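Local coordinates for protein alpha-Amylase (Thermotoga maritima, PDB 2B5D) that is an alpha-amylase of glycosyl hydrolase family 57, with an all-helical C-terminal region, at residues L41-D46 and E111-V116; K104-H109 and I289-I294; I427-D432 and R487-Y492. All blocks are in the same frame, centred on the assembly; numbering follows the deposited sequence.

Contact 1 (L41-D46 and E111-V116)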
loop_
_atom_site.group_PDB
_atom_site.type_symbol
_atom_site.label_atom_id
_atom_site.label_comp_id
_atom_site.label_asym_id
_atom_site.label_seq_id
_atom_site.Cartn_x
_atom_site.Cartn_y
_atom_site.Cartn_z
ATOM N N LEU A 41 6.084 11.295 37.469
ATOM C CA LEU A 41 5.994 12.705 37.901
ATOM C C LEU A 41 5.310 12.834 39.249
ATOM O O LEU A 41 5.803 13.503 40.146
ATOM C CB LEU A 41 5.266 13.577 36.872
ATOM C CG LEU A 41 5.967 13.914 35.555
ATOM C CD1 LEU A 41 5.036 14.744 34.676
ATOM C CD2 LEU A 41 7.302 14.646 35.778
ATOM N N LEU A 42 4.173 12.180 39.385
ATOM C CA LEU A 42 3.478 12.102 40.651
ATOM C C LEU A 42 4.384 11.571 41.763
ATOM O O LEU A 42 4.462 12.154 42.832
ATOM C CB LEU A 42 2.219 11.237 40.503
ATOM C CG LEU A 42 0.849 11.920 40.352
ATOM C CD1 LEU A 42 0.948 13.382 39.972
ATOM C CD2 LEU A 42 -0.021 11.165 39.383
ATOM N N MET A 43 5.073 10.468 41.503
ATOM C CA MET A 43 6.002 9.913 42.471
ATOM C C MET A 43 7.086 10.915 42.856
ATOM O O MET A 43 7.399 11.106 44.029
ATOM C CB MET A 43 6.596 8.615 41.928
ATOM C CG MET A 43 5.777 7.396 42.356
ATOM S SD MET A 43 5.810 5.984 41.219
ATOM C CE MET A 43 7.428 6.141 40.455
ATOM N N MET A 44 7.638 11.571 41.852
ATOM C CA MET A 44 8.623 12.602 42.056
ATOM C C MET A 44 8.113 13.827 42.838
ATOM O O MET A 44 8.872 14.409 43.599
ATOM C CB MET A 44 9.198 12.996 40.699
ATOM C CG MET A 44 10.463 13.847 40.735
ATOM S SD MET A 44 10.154 15.635 40.678
ATOM C CE MET A 44 10.186 15.974 38.919
ATOM N N PHE A 45 6.850 14.227 42.665
ATOM C CA PHE A 45 6.314 15.396 43.388
ATOM C C PHE A 45 6.156 15.045 44.845
ATOM O O PHE A 45 6.361 15.873 45.719
ATOM C CB PHE A 45 4.934 15.849 42.871
ATOM C CG PHE A 45 4.920 16.305 41.434
ATOM C CD1 PHE A 45 3.721 16.441 40.769
ATOM C CD2 PHE A 45 6.097 16.578 40.744
ATOM C CE1 PHE A 45 3.689 16.835 39.450
ATOM C CE2 PHE A 45 6.063 16.976 39.431
ATOM C CZ PHE A 45 4.854 17.104 38.784
ATOM N N ASP A 46 5.744 13.804 45.081
ATOM C CA ASP A 46 5.590 13.267 46.410
ATOM C C ASP A 46 6.940 13.181 47.136
ATOM O O ASP A 46 7.051 13.637 48.285
ATOM C CB ASP A 46 4.926 11.902 46.316
ATOM C CG ASP A 46 4.533 11.345 47.676
ATOM O OD1 ASP A 46 5.123 10.308 48.064
ATOM O OD2 ASP A 46 3.641 11.925 48.348
ATOM N N GLU A 111 4.937 -2.519 40.170
ATOM C CA GLU A 111 4.018 -2.716 41.291
ATOM C C GLU A 111 3.711 -1.367 41.919
ATOM O O GLU A 111 2.541 -1.009 42.086
ATOM C CB GLU A 111 4.582 -3.687 42.337
ATOM C CG GLU A 111 4.238 -5.159 42.094
ATOM C CD GLU A 111 4.856 -6.108 43.131
ATOM O OE1 GLU A 111 5.176 -5.653 44.269
ATOM O OE2 GLU A 111 5.024 -7.316 42.799
ATOM N N LYS A 112 4.774 -0.623 42.241
ATOM C CA LYS A 112 4.687 0.755 42.736
ATOM C C LYS A 112 3.759 1.653 41.914
ATOM O O LYS A 112 2.911 2.354 42.471
ATOM C CB LYS A 112 6.082 1.376 42.807
ATOM C CG LYS A 112 6.630 1.550 44.216
ATOM C CD LYS A 112 6.186 2.893 44.838
ATOM C CE LYS A 112 4.722 2.856 45.381
ATOM N NZ LYS A 112 4.227 4.193 45.879
ATOM N N ILE A 113 3.929 1.614 40.592
ATOM C CA ILE A 113 3.140 2.422 39.668
ATOM C C ILE A 113 1.645 2.111 39.741
ATOM O O ILE A 113 0.837 3.020 39.927
ATOM C CB ILE A 113 3.714 2.336 38.225
ATOM C CG1 ILE A 113 4.919 3.272 38.119
ATOM C CG2 ILE A 113 2.662 2.676 37.148
ATOM C CD1 ILE A 113 5.886 2.861 37.081
ATOM N N LEU A 114 1.289 0.831 39.622
ATOM C CA LEU A 114 -0.118 0.393 39.645
ATOM C C LEU A 114 -0.760 0.706 40.989
ATOM O O LEU A 114 -1.964 0.970 41.062
ATOM C CB LEU A 114 -0.224 -1.109 39.379
ATOM C CG LEU A 114 -1.390 -1.692 38.578
ATOM C CD1 LEU A 114 -1.498 -3.188 38.869
ATOM C CD2 LEU A 114 -2.736 -1.003 38.794
ATOM N N ASN A 115 0.072 0.684 42.031
ATOM C CA ASN A 115 -0.302 1.043 43.390
ATOM C C ASN A 115 -0.605 2.518 43.581
ATOM O O ASN A 115 -1.518 2.864 44.337
ATOM C CB ASN A 115 0.823 0.687 44.335
ATOM C CG ASN A 115 0.325 0.026 45.577
ATOM O OD1 ASN A 115 0.147 -1.199 45.601
ATOM N ND2 ASN A 115 0.076 0.822 46.623
ATOM N N VAL A 116 0.179 3.384 42.934
ATOM C CA VAL A 116 -0.127 4.817 42.906
ATOM C C VAL A 116 -1.444 5.038 42.177
ATOM O O VAL A 116 -2.286 5.799 42.623
ATOM C CB VAL A 116 1.005 5.652 42.253
ATOM C CG1 VAL A 116 0.541 7.078 41.937
ATOM C CG2 VAL A 116 2.250 5.671 43.151
#
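Met43 reaches across from helix 27-47 and sets its CG and SD against Val116 and Ile113 of helix 97-119. The tight part is Met43 on Val116. Met43 CG is 4.0 Å from Val116 CG2, and Met43 SD is 4.1 Å from that same methyl. With Val116 chi1 at 167°, CG2 stands anti to the carbonyl carbon, beside the backbone N, and it is this branch that meets the methionine. Ile113 is a more distant touch, with its CG1 4.2 Å from Met43 SD. It is buried, however, and also packs on Thr35 and Ile39 of helix 27-47 and on Tyr74 and Met78 of helix 68-91. All these contacts are apolar, and no hydrogen bond joins the two segments.

The other side is looser and faces solvent. There Asp46 and Lys112 are exposed, and Asp46 OD1 stays 6.6 Å from Lys112 NZ. The opposite charges may attract weakly, but they form no salt bridge. Only 181 Å² is buried in all, and the nearest CA atoms, of Met43 and Val116, are 8.0 Å apart. The arrangement is plain helix-helix packing beside the mainly parallel beta-sheet of the family 57 domain.

Contact 2 (K104-H109 and I289-I294)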
loop_
_atom_site.group_PDB
_atom_site.type_symbol
_atom_site.label_atom_id
_atom_site.label_comp_id
_atom_site.label_asym_id
_atom_site.label_seq_id
_atom_site.Cartn_x
_atom_site.Cartn_y
_atom_site.Cartn_z
ATOM N N LYS A 104 14.212 -7.364 38.307
ATOM C CA LYS A 104 13.668 -7.230 39.658
ATOM C C LYS A 104 13.335 -5.764 39.954
ATOM O O LYS A 104 12.367 -5.475 40.680
ATOM C CB LYS A 104 14.646 -7.809 40.691
ATOM C CG LYS A 104 15.403 -9.011 40.138
ATOM C CD LYS A 104 15.803 -10.036 41.180
ATOM C CE LYS A 104 16.726 -9.470 42.227
ATOM N NZ LYS A 104 15.880 -9.242 43.415
ATOM N N PHE A 105 14.144 -4.854 39.392
ATOM C CA PHE A 105 13.825 -3.435 39.427
ATOM C C PHE A 105 12.454 -3.224 38.778
ATOM O O PHE A 105 11.590 -2.569 39.364
ATOM C CB PHE A 105 14.886 -2.570 38.737
ATOM C CG PHE A 105 14.441 -1.130 38.528
ATOM C CD1 PHE A 105 13.640 -0.779 37.431
ATOM C CD2 PHE A 105 14.791 -0.136 39.442
ATOM C CE1 PHE A 105 13.209 0.534 37.247
ATOM C CE2 PHE A 105 14.369 1.186 39.255
ATOM C CZ PHE A 105 13.580 1.518 38.148
ATOM N N TYR A 106 12.278 -3.816 37.594
ATOM C CA TYR A 106 11.040 -3.723 36.809
ATOM C C TYR A 106 9.797 -4.242 37.504
ATOM O O TYR A 106 8.736 -3.630 37.399
ATOM C CB TYR A 106 11.201 -4.416 35.456
ATOM C CG TYR A 106 11.920 -3.586 34.432
ATOM C CD1 TYR A 106 12.954 -4.124 33.674
ATOM C CD2 TYR A 106 11.578 -2.249 34.232
ATOM C CE1 TYR A 106 13.629 -3.357 32.723
ATOM C CE2 TYR A 106 12.238 -1.478 33.296
ATOM C CZ TYR A 106 13.259 -2.033 32.536
ATOM O OH TYR A 106 13.895 -1.254 31.597
ATOM N N ARG A 107 9.936 -5.365 38.215
ATOM C CA ARG A 107 8.860 -5.918 39.044
ATOM C C ARG A 107 8.442 -4.962 40.165
ATOM O O ARG A 107 7.253 -4.668 40.315
ATOM C CB ARG A 107 9.224 -7.316 39.574
ATOM C CG ARG A 107 8.603 -7.661 40.936
ATOM C CD ARG A 107 8.279 -9.152 41.147
ATOM N NE ARG A 107 9.460 -10.032 41.220
ATOM C CZ ARG A 107 10.422 -9.961 42.144
ATOM N NH1 ARG A 107 10.395 -9.023 43.085
ATOM N NH2 ARG A 107 11.437 -10.816 42.110
ATOM N N GLU A 108 9.408 -4.475 40.940
ATOM C CA GLU A 108 9.109 -3.569 42.058
ATOM C C GLU A 108 8.484 -2.260 41.541
ATOM O O GLU A 108 7.445 -1.809 42.050
ATOM C CB GLU A 108 10.370 -3.299 42.933
ATOM C CG GLU A 108 10.064 -2.959 44.425
ATOM C CD GLU A 108 11.259 -2.321 45.195
ATOM O OE1 GLU A 108 11.076 -1.260 45.858
ATOM O OE2 GLU A 108 12.383 -2.879 45.141
ATOM N N HIS A 109 9.107 -1.685 40.512
ATOM C CA HIS A 109 8.670 -0.430 39.894
ATOM C C HIS A 109 7.239 -0.467 39.353
ATOM O O HIS A 109 6.421 0.400 39.684
ATOM C CB HIS A 109 9.643 -0.046 38.790
ATOM C CG HIS A 109 9.487 1.359 38.308
ATOM N ND1 HIS A 109 9.302 1.672 36.976
ATOM C CD2 HIS A 109 9.485 2.535 38.976
ATOM C CE1 HIS A 109 9.217 2.982 36.844
ATOM N NE2 HIS A 109 9.314 3.528 38.044
ATOM N N ILE A 289 9.684 -3.481 29.169
ATOM C CA ILE A 289 10.861 -3.990 29.847
ATOM C C ILE A 289 12.037 -4.190 28.893
ATOM O O ILE A 289 12.000 -5.020 27.969
ATOM C CB ILE A 289 10.590 -5.156 30.895
ATOM C CG1 ILE A 289 11.826 -6.073 31.047
ATOM C CG2 ILE A 289 9.213 -5.871 30.716
ATOM C CD1 ILE A 289 11.777 -7.284 30.265
ATOM N N LYS A 290 13.062 -3.375 29.151
ATOM C CA LYS A 290 14.207 -3.149 28.268
ATOM C C LYS A 290 15.512 -3.218 29.069
ATOM O O LYS A 290 15.617 -2.607 30.135
ATOM C CB LYS A 290 14.108 -1.755 27.625
ATOM C CG LYS A 290 12.733 -1.289 27.178
ATOM C CD LYS A 290 12.904 -0.119 26.247
ATOM C CE LYS A 290 11.669 0.747 26.169
ATOM N NZ LYS A 290 10.759 0.339 25.077
ATOM N N TYR A 291 16.508 -3.923 28.539
ATOM C CA TYR A 291 17.716 -4.275 29.300
ATOM C C TYR A 291 19.042 -3.664 28.843
ATOM O O TYR A 291 20.046 -3.824 29.496
ATOM C CB TYR A 291 17.865 -5.805 29.315
ATOM C CG TYR A 291 16.779 -6.579 30.069
ATOM C CD1 TYR A 291 16.060 -7.569 29.442
ATOM C CD2 TYR A 291 16.527 -6.339 31.426
ATOM C CE1 TYR A 291 15.082 -8.288 30.130
ATOM C CE2 TYR A 291 15.555 -7.067 32.131
ATOM C CZ TYR A 291 14.854 -8.033 31.479
ATOM O OH TYR A 291 13.900 -8.753 32.156
ATOM N N HIS A 292 19.056 -2.959 27.724
ATOM C CA HIS A 292 20.300 -2.411 27.187
ATOM C C HIS A 292 20.451 -0.912 27.414
ATOM O O HIS A 292 19.454 -0.186 27.591
ATOM C CB HIS A 292 20.433 -2.772 25.713
ATOM C CG HIS A 292 20.332 -4.253 25.453
ATOM N ND1 HIS A 292 19.137 -4.948 25.530
ATOM C CD2 HIS A 292 21.280 -5.171 25.147
ATOM C CE1 HIS A 292 19.354 -6.220 25.249
ATOM N NE2 HIS A 292 20.645 -6.379 25.008
ATOM N N ARG A 293 21.709 -0.480 27.487
ATOM C CA ARG A 293 22.021 0.931 27.492
ATOM C C ARG A 293 22.423 1.342 26.066
ATOM O O ARG A 293 22.764 0.490 25.245
ATOM C CB ARG A 293 23.133 1.245 28.501
ATOM C CG ARG A 293 24.404 0.427 28.337
ATOM C CD ARG A 293 25.371 0.671 29.488
ATOM N NE ARG A 293 26.682 0.106 29.186
ATOM C CZ ARG A 293 27.683 0.756 28.592
ATOM N NH1 ARG A 293 27.552 2.026 28.223
ATOM N NH2 ARG A 293 28.816 0.119 28.350
ATOM N N ILE A 294 22.416 2.642 25.791
ATOM C CA ILE A 294 22.739 3.140 24.452
ATOM C C ILE A 294 24.121 2.657 23.978
ATOM O O ILE A 294 24.294 2.394 22.781
ATOM C CB ILE A 294 22.568 4.698 24.354
ATOM C CG1 ILE A 294 21.106 5.094 24.600
ATOM C CG2 ILE A 294 23.085 5.261 23.001
ATOM C CD1 ILE A 294 20.899 6.535 24.960
#
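Tyr106 of helix 97-119 points its ring at the loop residues Ile289, Lys290 and Tyr291, and it makes a different kind of contact with each.

The polar contact is one hydrogen bond. Tyr106 OH donates to Lys290 O at 2.6 Å. The hydroxyl lies in the carbonyl plane on a lone pair, with a C=O...O angle of 133°. The same hydroxyl is hydrogen-bonded to Arg259 NH1.

The apolar contacts involve the ring itself. Ile289 CB sits over one face, 4.0 Å from the Tyr106 ring centroid and 20° off the normal, a CH-pi contact. Ile289 CG1 comes closer at the rim, 3.5 Å from Tyr106 CD1. Its position anti to the backbone N (chi1 153°) directs this branch to the CD1 side of the ring. Tyr291 CE2 approaches the edge of the Tyr106 ring, 4.2 Å from CD1. The polar end of Tyr291 is held elsewhere, by Glu88 OE1.

All four touching residues are buried. The Tyr106 hydroxyl is therefore satisfied by a backbone carbonyl and an arginine, while its ring is packed by aliphatic and aromatic carbon. Together, the bond at its far end and the isoleucine on its face should restrict the rotation and shift of the ring.

Contact 3 (I427-D432 and R487-Y492)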
loop_
_atom_site.group_PDB
_atom_site.type_symbol
_atom_site.label_atom_id
_atom_site.label_comp_id
_atom_site.label_asym_id
_atom_site.label_seq_id
_atom_site.Cartn_x
_atom_site.Cartn_y
_atom_site.Cartn_z
ATOM N N ILE A 427 -17.087 23.790 8.831
ATOM C CA ILE A 427 -17.054 24.897 9.812
ATOM C C ILE A 427 -18.190 25.822 9.456
ATOM O O ILE A 427 -18.960 26.179 10.340
ATOM C CB ILE A 427 -15.672 25.707 9.819
ATOM C CG1 ILE A 427 -14.494 24.817 10.244
ATOM C CG2 ILE A 427 -15.717 26.943 10.750
ATOM C CD1 ILE A 427 -13.170 25.320 9.786
ATOM N N GLU A 428 -18.258 26.189 8.160
ATOM C CA GLU A 428 -19.309 27.012 7.579
ATOM C C GLU A 428 -20.695 26.423 7.857
ATOM O O GLU A 428 -21.596 27.154 8.280
ATOM C CB GLU A 428 -19.106 27.237 6.056
ATOM C CG GLU A 428 -17.940 28.194 5.729
ATOM C CD GLU A 428 -18.133 29.028 4.402
ATOM O OE1 GLU A 428 -17.480 30.105 4.263
ATOM O OE2 GLU A 428 -18.923 28.606 3.502
ATOM N N ARG A 429 -20.861 25.114 7.666
ATOM C CA ARG A 429 -22.146 24.477 7.938
ATOM C C ARG A 429 -22.431 24.438 9.412
ATOM O O ARG A 429 -23.559 24.620 9.821
ATOM C CB ARG A 429 -22.222 23.035 7.394
ATOM C CG ARG A 429 -22.837 22.922 6.023
ATOM C CD ARG A 429 -21.836 22.407 4.993
ATOM N NE ARG A 429 -21.666 20.948 5.040
ATOM C CZ ARG A 429 -21.761 20.140 3.975
ATOM N NH1 ARG A 429 -21.582 18.831 4.122
ATOM N NH2 ARG A 429 -22.012 20.635 2.760
ATOM N N MET A 430 -21.417 24.133 10.214
ATOM C CA MET A 430 -21.600 24.036 11.678
ATOM C C MET A 430 -22.125 25.344 12.295
ATOM O O MET A 430 -22.872 25.314 13.293
ATOM C CB MET A 430 -20.284 23.659 12.353
ATOM C CG MET A 430 -20.409 23.411 13.848
ATOM S SD MET A 430 -21.302 21.857 14.161
ATOM C CE MET A 430 -22.287 22.182 15.603
ATOM N N ILE A 431 -21.718 26.469 11.694
ATOM C CA ILE A 431 -22.012 27.795 12.212
ATOM C C ILE A 431 -23.454 28.134 11.866
ATOM O O ILE A 431 -24.226 28.467 12.760
ATOM C CB ILE A 431 -21.027 28.883 11.690
ATOM C CG1 ILE A 431 -19.650 28.745 12.354
ATOM C CG2 ILE A 431 -21.539 30.267 12.033
ATOM C CD1 ILE A 431 -18.528 29.284 11.508
ATOM N N ASP A 432 -23.797 28.036 10.575
ATOM C CA ASP A 432 -25.186 28.047 10.090
ATOM C C ASP A 432 -26.140 27.287 10.974
ATOM O O ASP A 432 -27.087 27.846 11.478
ATOM C CB ASP A 432 -25.269 27.450 8.704
ATOM C CG ASP A 432 -24.680 28.343 7.667
ATOM O OD1 ASP A 432 -24.064 29.348 8.045
ATOM O OD2 ASP A 432 -24.809 28.052 6.466
ATOM N N ARG A 487 -18.018 10.937 9.556
ATOM C CA ARG A 487 -18.997 10.904 10.614
ATOM C C ARG A 487 -19.794 12.224 10.684
ATOM O O ARG A 487 -21.032 12.220 10.846
ATOM C CB ARG A 487 -18.307 10.577 11.946
ATOM C CG ARG A 487 -17.755 9.167 11.994
ATOM C CD ARG A 487 -17.271 8.755 13.375
ATOM N NE ARG A 487 -16.867 7.332 13.368
ATOM C CZ ARG A 487 -15.938 6.767 14.152
ATOM N NH1 ARG A 487 -15.233 7.498 15.031
ATOM N NH2 ARG A 487 -15.688 5.449 14.056
ATOM N N PHE A 488 -19.097 13.358 10.521
ATOM C CA PHE A 488 -19.757 14.658 10.548
ATOM C C PHE A 488 -20.752 14.785 9.393
ATOM O O PHE A 488 -21.875 15.286 9.585
ATOM C CB PHE A 488 -18.723 15.807 10.519
ATOM C CG PHE A 488 -19.329 17.197 10.410
ATOM C CD1 PHE A 488 -19.377 18.046 11.531
ATOM C CD2 PHE A 488 -19.811 17.662 9.200
ATOM C CE1 PHE A 488 -19.919 19.324 11.445
ATOM C CE2 PHE A 488 -20.357 18.939 9.094
ATOM C CZ PHE A 488 -20.413 19.780 10.229
ATOM N N LEU A 489 -20.347 14.363 8.196
ATOM C CA LEU A 489 -21.220 14.498 7.039
ATOM C C LEU A 489 -22.469 13.600 7.113
ATOM O O LEU A 489 -23.556 13.986 6.659
ATOM C CB LEU A 489 -20.467 14.191 5.766
ATOM C CG LEU A 489 -19.262 15.039 5.431
ATOM C CD1 LEU A 489 -18.429 14.344 4.341
ATOM C CD2 LEU A 489 -19.680 16.416 4.963
ATOM N N ASN A 490 -22.298 12.405 7.669
ATOM C CA ASN A 490 -23.415 11.536 7.954
ATOM C C ASN A 490 -24.420 12.212 8.838
ATOM O O ASN A 490 -25.606 12.184 8.544
ATOM C CB ASN A 490 -22.972 10.221 8.604
ATOM C CG ASN A 490 -22.300 9.291 7.621
ATOM O OD1 ASN A 490 -22.400 9.466 6.404
ATOM N ND2 ASN A 490 -21.569 8.322 8.147
ATOM N N LEU A 491 -23.973 12.812 9.932
ATOM C CA LEU A 491 -24.936 13.482 10.807
ATOM C C LEU A 491 -25.564 14.688 10.115
ATOM O O LEU A 491 -26.745 14.975 10.291
ATOM C CB LEU A 491 -24.308 13.882 12.124
ATOM C CG LEU A 491 -23.687 12.776 12.939
ATOM C CD1 LEU A 491 -22.542 13.372 13.761
ATOM C CD2 LEU A 491 -24.710 12.112 13.813
ATOM N N TYR A 492 -24.770 15.392 9.325
ATOM C CA TYR A 492 -25.251 16.571 8.645
ATOM C C TYR A 492 -26.400 16.175 7.743
ATOM O O TYR A 492 -27.451 16.845 7.728
ATOM C CB TYR A 492 -24.130 17.225 7.835
ATOM C CG TYR A 492 -24.588 18.372 6.989
ATOM C CD1 TYR A 492 -24.852 19.621 7.564
ATOM C CD2 TYR A 492 -24.786 18.223 5.606
ATOM C CE1 TYR A 492 -25.290 20.697 6.789
ATOM C CE2 TYR A 492 -25.234 19.283 4.820
ATOM C CZ TYR A 492 -25.488 20.524 5.422
ATOM O OH TYR A 492 -25.917 21.605 4.662
#
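The guanidinium of Arg429 lies flat on the Tyr492 ring in the all-helical C-terminal bundle that helices 418-436, 443-458 and 473-496 help to form. The short segments run in roughly the same direction, 38° apart, with their axes 11.9 Å from each other at closest approach.

The guanidinium and the phenol ring are nearly parallel, with planes at 10° and centres 4.0 Å apart. This is a stacked cation-pi contact. The chain of Arg429 bends at chi2 and chi3, which carries NE and CZ over the ring face. Its CG passes by the rim near the hydroxyl, 3.4 Å from Tyr492 CE1. Arg429 NE lies over the ring centre and is buried with no hydrogen-bonding partner. Arg429 NH2 has a weak, long ion pair with Glu425.

Leu489 crosses Arg429 at about a right angle. Its CD2 is 3.2 Å from Arg429 NH1.

Phe488 is met differently. It turns its edge, not its face, to Met430, in a Met-aromatic contact. Phe488 also packs on Met452 of helix 443-458, while Met430 packs on Phe520 and Met523. The sulfur lies 80° off the ring normal, and Met430 SD is 4.0 Å from Phe488 CE1.

Contacts 1 and 2 are neighbours on helix 97-119, with centres 17 Å apart. They touch directly: Met43 CE is 4.0 Å from His109 NE2. Their segments alternate along the chain. Because they share helix 97-119, that helix is joined to helix 27-47 by contact 1 and to the loop 289-294 by contact 2. Helix 68-91 also packs on residues of both. Contact 3 is far away, on the opposite side of the chain's centre. Its centre is about 43 Å from that of contact 1 and 49 Å from that of contact 2. Its nearest atoms are about 28 Å from contact 1 and about 29 Å from contact 2. It belongs to the C-terminal family region, whereas the other two lie in the family 57 region.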